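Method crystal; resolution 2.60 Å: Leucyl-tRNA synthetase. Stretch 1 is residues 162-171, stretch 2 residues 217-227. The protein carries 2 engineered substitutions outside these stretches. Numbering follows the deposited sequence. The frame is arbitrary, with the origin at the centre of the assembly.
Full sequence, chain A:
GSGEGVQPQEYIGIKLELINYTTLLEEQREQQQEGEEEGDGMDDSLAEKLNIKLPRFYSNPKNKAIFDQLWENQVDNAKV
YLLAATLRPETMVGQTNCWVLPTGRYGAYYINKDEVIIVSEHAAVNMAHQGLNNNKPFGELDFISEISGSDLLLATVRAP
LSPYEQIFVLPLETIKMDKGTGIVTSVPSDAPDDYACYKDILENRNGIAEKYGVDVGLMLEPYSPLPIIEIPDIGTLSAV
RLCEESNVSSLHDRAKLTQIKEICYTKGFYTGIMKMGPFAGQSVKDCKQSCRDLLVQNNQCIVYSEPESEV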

# COMPACT_ATOMS: atom_id res chain seq x y z
N SER A 162 -6.90 -1.39 7.16
CA SER A 162 -7.75 -2.08 6.19
C SER A 162 -8.42 -3.32 6.80
O SER A 162 -7.78 -4.06 7.57
CB SER A 162 -6.92 -2.48 4.97
OG SER A 162 -7.72 -3.07 3.97
N PRO A 163 -9.71 -3.54 6.50
CA PRO A 163 -10.38 -4.78 6.90
C PRO A 163 -9.92 -5.98 6.09
O PRO A 163 -10.23 -7.12 6.44
CB PRO A 163 -11.86 -4.49 6.60
CG PRO A 163 -11.84 -3.38 5.62
CD PRO A 163 -10.66 -2.55 5.98
N TYR A 164 -9.21 -5.75 4.99
CA TYR A 164 -8.68 -6.84 4.19
C TYR A 164 -7.49 -7.50 4.90
O TYR A 164 -6.58 -6.81 5.36
CB TYR A 164 -8.27 -6.34 2.80
CG TYR A 164 -9.45 -5.96 1.92
CD1 TYR A 164 -10.46 -6.88 1.64
CD2 TYR A 164 -9.54 -4.68 1.37
CE1 TYR A 164 -11.54 -6.54 0.83
CE2 TYR A 164 -10.61 -4.34 0.55
CZ TYR A 164 -11.61 -5.27 0.29
OH TYR A 164 -12.69 -4.93 -0.52
N GLU A 165 -7.52 -8.82 5.00
CA GLU A 165 -6.50 -9.56 5.75
C GLU A 165 -5.14 -9.54 5.03
O GLU A 165 -4.09 -9.68 5.67
CB GLU A 165 -6.97 -10.98 6.08
CG GLU A 165 -7.19 -11.94 4.90
CD GLU A 165 -8.41 -11.62 4.02
OE1 GLU A 165 -8.73 -12.46 3.15
OE2 GLU A 165 -9.04 -10.55 4.16
N GLN A 166 -5.18 -9.36 3.72
CA GLN A 166 -4.00 -9.10 2.91
C GLN A 166 -4.39 -8.38 1.63
O GLN A 166 -5.55 -8.40 1.24
CB GLN A 166 -3.25 -10.39 2.58
CG GLN A 166 -3.93 -11.31 1.57
CD GLN A 166 -4.88 -12.28 2.23
OE1 GLN A 166 -4.53 -12.92 3.22
NE2 GLN A 166 -6.09 -12.39 1.69
N ILE A 167 -3.42 -7.74 0.99
CA ILE A 167 -3.63 -7.13 -0.33
C ILE A 167 -2.42 -7.41 -1.22
O ILE A 167 -1.39 -7.84 -0.73
CB ILE A 167 -3.92 -5.61 -0.25
CG1 ILE A 167 -2.82 -4.87 0.52
CG2 ILE A 167 -5.30 -5.35 0.36
CD1 ILE A 167 -3.04 -3.36 0.62
N PHE A 168 -2.56 -7.15 -2.51
CA PHE A 168 -1.48 -7.42 -3.45
C PHE A 168 -0.74 -6.16 -3.91
O PHE A 168 -1.32 -5.09 -4.05
CB PHE A 168 -2.02 -8.18 -4.66
CG PHE A 168 -2.35 -9.61 -4.38
CD1 PHE A 168 -1.43 -10.61 -4.67
CD2 PHE A 168 -3.57 -9.96 -3.81
CE1 PHE A 168 -1.72 -11.94 -4.41
CE2 PHE A 168 -3.86 -11.29 -3.53
CZ PHE A 168 -2.95 -12.28 -3.84
N VAL A 169 0.56 -6.31 -4.13
CA VAL A 169 1.38 -5.26 -4.70
C VAL A 169 1.15 -5.26 -6.21
O VAL A 169 1.40 -6.27 -6.87
CB VAL A 169 2.88 -5.52 -4.42
CG1 VAL A 169 3.75 -4.48 -5.12
CG2 VAL A 169 3.16 -5.55 -2.93
N LEU A 170 0.70 -4.14 -6.75
CA LEU A 170 0.29 -4.09 -8.15
C LEU A 170 1.09 -3.06 -8.96
O LEU A 170 1.74 -2.17 -8.38
CB LEU A 170 -1.21 -3.84 -8.24
CG LEU A 170 -2.16 -4.86 -7.60
CD1 LEU A 170 -3.58 -4.50 -7.99
CD2 LEU A 170 -1.84 -6.30 -8.01
N PRO A 171 1.06 -3.18 -10.30
CA PRO A 171 1.86 -2.33 -11.17
C PRO A 171 1.25 -0.96 -11.46
O PRO A 171 0.11 -0.87 -11.94
CB PRO A 171 1.97 -3.17 -12.46
CG PRO A 171 0.75 -3.96 -12.48
CD PRO A 171 0.37 -4.23 -11.06
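Stretch 2 217-227: GLMLEPYSPLP

Stretch 2 (217-227) lies against stretch 1 (162-171) with 599 Å² buried between them, and the two run in opposite senses: F168 faces M219 (CA to CA 6.1 Å), whereas the earlier Y164 faces the later Y223 (CA to CA 7.5 Å). Stretch 1 is loop up to Q166 and strand from I167 to P171. Stretch 2 enters as the end of a helix, residues 217-219; L220 leaves helical phi/psi and opens a type I beta turn to Y223, closed by Y223 N donating to L220 O at 2.9 Å. From S224 to L226 the loop is extended and passes the Y164 side chain.

The shorter of the two direct hydrogen bonds across the contact is at that tyrosine. Y164 OH donates to the backbone carbonyl S224 O at 2.7 Å, at the ring edge, near its plane, so the hydroxyl is satisfied by main chain rather than by a side chain. S224 N is also close to Y164 OH, at 3.1 Å, but the angle is too poor for a hydrogen bond. At the other end of the residue, Y164 N donates to S162 OG at 3.2 Å, a bond within the loop that ties the backbone on which the ring is mounted. Q166 NE2 makes two weak bonds, one across the contact to Y223 OH at 3.5 Å and one to E165 OE1 at 3.0 Å within its own stretch; the first is long but nearly straight, the second short but bent. Between strand and helix end, one water bridges the backbones: it accepts from F168 N at 2.9 Å and donates to M219 O at 2.9 Å, satisfying both main-chain groups where they do not meet directly.

Around these bonds the packing is aromatic and apolar. Y223 turns its edge to the face of Y164, centroids 5.2 Å apart and planes at 74°, with Y164 CD1 to Y223 CD1 at 3.6 Å; Y223 CB also lies over that face, 4.3 Å from the centroid. L226, pointing toward stretch 1, reaches Y164 CE2 with its CD2 at 3.6 Å and P163 CG with the same CD2 at 3.9 Å. F168 offers a face to M219, whose CG stands 3.5 Å from the ring centroid and almost on its normal, while M219 SD sits obliquely at 4.4 Å from that centroid. Y223 OH lies at the edge of the same phenyl ring, 3.5 Å from F168 CE2. Farther along the strand, L170 CD1 meets L220 CD2 at 3.3 Å.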

# COMPACT_ATOMS: atom_id res chain seq x y z
N GLY A 217 -8.87 -12.62 -10.68
CA GLY A 217 -9.84 -13.20 -9.75
C GLY A 217 -9.36 -13.42 -8.32
O GLY A 217 -10.15 -13.49 -7.39
N LEU A 218 -8.04 -13.52 -8.15
CA LEU A 218 -7.43 -13.70 -6.84
C LEU A 218 -6.89 -12.39 -6.27
O LEU A 218 -6.89 -12.19 -5.07
CB LEU A 218 -6.29 -14.72 -6.93
CG LEU A 218 -5.44 -15.04 -5.69
CD1 LEU A 218 -6.22 -15.90 -4.68
CD2 LEU A 218 -4.10 -15.71 -6.06
N MET A 219 -6.44 -11.49 -7.15
CA MET A 219 -5.70 -10.31 -6.71
C MET A 219 -6.48 -8.98 -6.71
O MET A 219 -6.03 -8.02 -6.11
CB MET A 219 -4.40 -10.19 -7.52
CG MET A 219 -3.50 -11.41 -7.44
SD MET A 219 -2.03 -11.25 -8.46
CE MET A 219 -1.18 -12.81 -8.18
N LEU A 220 -7.64 -8.95 -7.35
CA LEU A 220 -8.43 -7.71 -7.47
C LEU A 220 -9.91 -7.86 -7.15
O LEU A 220 -10.46 -7.05 -6.40
CB LEU A 220 -8.28 -7.09 -8.86
CG LEU A 220 -7.06 -6.24 -9.12
CD1 LEU A 220 -7.38 -5.31 -10.25
CD2 LEU A 220 -6.72 -5.42 -7.89
N GLU A 221 -10.55 -8.87 -7.73
CA GLU A 221 -11.98 -9.13 -7.52
C GLU A 221 -12.44 -9.24 -6.06
O GLU A 221 -13.52 -8.76 -5.73
CB GLU A 221 -12.42 -10.37 -8.31
CG GLU A 221 -12.62 -10.08 -9.80
CD GLU A 221 -12.90 -11.33 -10.63
OE1 GLU A 221 -13.27 -12.39 -10.05
OE2 GLU A 221 -12.75 -11.24 -11.88
N PRO A 222 -11.62 -9.86 -5.17
CA PRO A 222 -12.04 -9.86 -3.76
C PRO A 222 -11.76 -8.54 -3.02
O PRO A 222 -12.16 -8.41 -1.86
CB PRO A 222 -11.20 -10.99 -3.14
CG PRO A 222 -10.43 -11.61 -4.26
CD PRO A 222 -10.38 -10.62 -5.36
N TYR A 223 -11.10 -7.59 -3.66
CA TYR A 223 -10.75 -6.32 -3.01
C TYR A 223 -11.42 -5.14 -3.70
O TYR A 223 -10.76 -4.32 -4.34
CB TYR A 223 -9.23 -6.15 -2.94
CG TYR A 223 -8.53 -7.42 -2.53
CD1 TYR A 223 -8.38 -7.75 -1.19
CD2 TYR A 223 -8.03 -8.30 -3.50
CE1 TYR A 223 -7.75 -8.93 -0.82
CE2 TYR A 223 -7.41 -9.48 -3.14
CZ TYR A 223 -7.26 -9.79 -1.80
OH TYR A 223 -6.64 -10.96 -1.43
N SER A 224 -12.73 -5.07 -3.59
CA SER A 224 -13.48 -3.99 -4.21
C SER A 224 -13.29 -2.71 -3.39
O SER A 224 -13.05 -2.77 -2.18
CB SER A 224 -14.95 -4.35 -4.26
OG SER A 224 -15.47 -4.38 -2.94
N PRO A 225 -13.43 -1.54 -4.05
CA PRO A 225 -13.36 -0.25 -3.36
C PRO A 225 -14.31 -0.21 -2.16
O PRO A 225 -15.36 -0.85 -2.19
CB PRO A 225 -13.82 0.74 -4.42
CG PRO A 225 -13.43 0.10 -5.70
CD PRO A 225 -13.64 -1.37 -5.50
N LEU A 226 -13.93 0.52 -1.13
CA LEU A 226 -14.71 0.56 0.11
C LEU A 226 -15.35 1.93 0.36
O LEU A 226 -14.70 2.95 0.13
CB LEU A 226 -13.80 0.19 1.29
CG LEU A 226 -13.71 -1.27 1.76
CD1 LEU A 226 -14.23 -2.30 0.77
CD2 LEU A 226 -12.29 -1.58 2.19
N PRO A 227 -16.61 1.95 0.84
CA PRO A 227 -17.33 3.17 1.21
C PRO A 227 -16.82 3.82 2.51
O PRO A 227 -17.52 3.82 3.53
CB PRO A 227 -18.76 2.67 1.41
CG PRO A 227 -18.60 1.26 1.81
CD PRO A 227 -17.47 0.76 0.99
O HOH W 1 -4.98 -6.46 -3.96